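Local structure of lysozyme C (Equus asinus, 5XUW) at residues K96-D101 with M105-A110. The protein hydrolyses the beta-1,4 linkages between N-acetylmuramic acid and N-acetylglucosamine in bacterial peptidoglycan and binds one calcium ion. Sequence-based numbering, arbitrary orientation.
Sequences KRVVRD and MSAWKA
Val98 lays its CG1 methyl over one face of the Trp108 indole. Val98 CG1 stands 4.0 Å from the centroid of the Trp108 six-membered ring and 27° off its normal, a CH-pi contact. The methyl is placed there by a first torsion that sets CG1 anti to the backbone N (chi1 176°). Val98 CG1 also meets Ala107 CB at 3.8 Å. The Ala107 methyl lies over the same face as Val98 CG1, offset toward the rim. Val99 comes to the ring differently. Val99 CG1 sits at the edge, close to the ring plane, 3.7 Å from Trp108 CZ3. Val99 CG1 also presses on Met105 CG at 3.5 Å, tighter than usual for two carbons. In this C-type lysozyme fold the contact packs the C-terminal part of helix 89-100 against the 3-10 segment including 105-107 and against Trp108, at the N-cap position of helix 109-114. Helix 25-36 packs against the same cluster: Trp28 touches Val99, and Met31 touches Met105 and Trp108. Trp108 NE1 donates to Phe57 O, which would help fix the rotation of the indole. The Trp108 side chain also touches Glu35, a predicted active-site residue, about 3 Å away between nearest atoms.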
# COMPACT_ATOMS: atom_id res chain seq x y z
N LYS A 96 2.34 5.51 -4.95
CA LYS A 96 2.15 6.85 -5.52
C LYS A 96 1.67 6.78 -6.98
O LYS A 96 0.77 7.52 -7.37
CB LYS A 96 3.43 7.68 -5.41
CG LYS A 96 3.74 8.15 -4.00
CD LYS A 96 5.05 8.91 -3.95
CE LYS A 96 5.32 9.45 -2.56
NZ LYS A 96 6.57 10.25 -2.51
N ARG A 97 2.27 5.89 -7.78
CA ARG A 97 1.80 5.64 -9.16
C ARG A 97 0.38 5.07 -9.14
O ARG A 97 -0.49 5.55 -9.88
CB ARG A 97 2.82 4.74 -9.93
CG ARG A 97 2.37 4.12 -11.26
CD ARG A 97 2.27 5.10 -12.43
NE ARG A 97 1.69 4.50 -13.65
CZ ARG A 97 0.42 4.13 -13.83
NH1 ARG A 97 -0.48 4.29 -12.85
NH2 ARG A 97 0.02 3.58 -14.98
N VAL A 98 0.11 4.10 -8.26
CA VAL A 98 -1.22 3.47 -8.22
C VAL A 98 -2.32 4.50 -7.92
O VAL A 98 -3.33 4.51 -8.64
CB VAL A 98 -1.29 2.31 -7.19
CG1 VAL A 98 -2.71 1.75 -7.12
CG2 VAL A 98 -0.30 1.21 -7.56
N VAL A 99 -2.14 5.35 -6.91
CA VAL A 99 -3.23 6.30 -6.53
C VAL A 99 -3.57 7.33 -7.57
O VAL A 99 -4.67 7.88 -7.52
CB VAL A 99 -3.02 7.22 -5.28
CG1 VAL A 99 -3.64 6.66 -4.04
CG2 VAL A 99 -1.61 7.78 -5.16
N ARG A 100 -2.62 7.67 -8.44
CA ARG A 100 -2.87 8.67 -9.47
C ARG A 100 -3.80 8.15 -10.58
O ARG A 100 -4.33 8.94 -11.34
CB ARG A 100 -1.56 9.23 -10.03
CG ARG A 100 -0.78 10.02 -9.00
CD ARG A 100 0.40 10.76 -9.61
NE ARG A 100 0.01 12.05 -10.18
CZ ARG A 100 0.78 12.82 -10.95
NH1 ARG A 100 2.02 12.44 -11.28
NH2 ARG A 100 0.31 13.98 -11.41
N ASP A 101 -4.02 6.83 -10.62
CA ASP A 101 -4.96 6.23 -11.57
C ASP A 101 -6.43 6.43 -11.21
O ASP A 101 -6.74 6.94 -10.13
CB ASP A 101 -4.59 4.76 -11.81
CG ASP A 101 -3.65 4.59 -12.98
OD1 ASP A 101 -3.05 5.59 -13.42
OD2 ASP A 101 -3.48 3.47 -13.46
N MET A 105 -7.51 5.74 -4.25
CA MET A 105 -7.25 4.73 -3.22
C MET A 105 -8.23 3.57 -3.26
O MET A 105 -7.95 2.51 -2.69
CB MET A 105 -7.19 5.33 -1.81
CG MET A 105 -5.86 5.99 -1.46
SD MET A 105 -5.62 6.16 0.33
CE MET A 105 -5.18 4.49 0.72
N SER A 106 -9.36 3.71 -3.98
CA SER A 106 -10.28 2.59 -4.15
C SER A 106 -9.71 1.42 -4.95
O SER A 106 -10.34 0.38 -5.04
CB SER A 106 -11.61 3.05 -4.75
OG SER A 106 -12.29 3.89 -3.84
N ALA A 107 -8.52 1.58 -5.54
CA ALA A 107 -7.73 0.45 -6.03
C ALA A 107 -7.50 -0.63 -4.97
O ALA A 107 -7.41 -1.82 -5.29
CB ALA A 107 -6.39 0.93 -6.57
N TRP A 108 -7.41 -0.21 -3.70
CA TRP A 108 -7.15 -1.12 -2.60
C TRP A 108 -8.47 -1.53 -1.96
O TRP A 108 -9.13 -0.74 -1.29
CB TRP A 108 -6.21 -0.46 -1.59
CG TRP A 108 -4.78 -0.36 -2.06
CD1 TRP A 108 -3.84 -1.35 -2.05
CD2 TRP A 108 -4.11 0.81 -2.57
NE1 TRP A 108 -2.64 -0.88 -2.53
CE2 TRP A 108 -2.78 0.44 -2.86
CE3 TRP A 108 -4.52 2.12 -2.83
CZ2 TRP A 108 -1.84 1.35 -3.38
CZ3 TRP A 108 -3.60 3.02 -3.33
CH2 TRP A 108 -2.27 2.63 -3.60
N LYS A 109 -8.87 -2.77 -2.19
CA LYS A 109 -10.18 -3.25 -1.73
C LYS A 109 -10.32 -3.25 -0.20
O LYS A 109 -11.41 -2.99 0.32
CB LYS A 109 -10.47 -4.64 -2.29
CG LYS A 109 -10.57 -4.66 -3.82
CD LYS A 109 -11.43 -5.82 -4.29
CE LYS A 109 -11.23 -6.11 -5.77
NZ LYS A 109 -12.02 -7.31 -6.20
N ALA A 110 -9.24 -3.53 0.52
CA ALA A 110 -9.29 -3.52 1.98
C ALA A 110 -9.46 -2.08 2.52
O ALA A 110 -10.14 -1.88 3.53
CB ALA A 110 -8.08 -4.21 2.59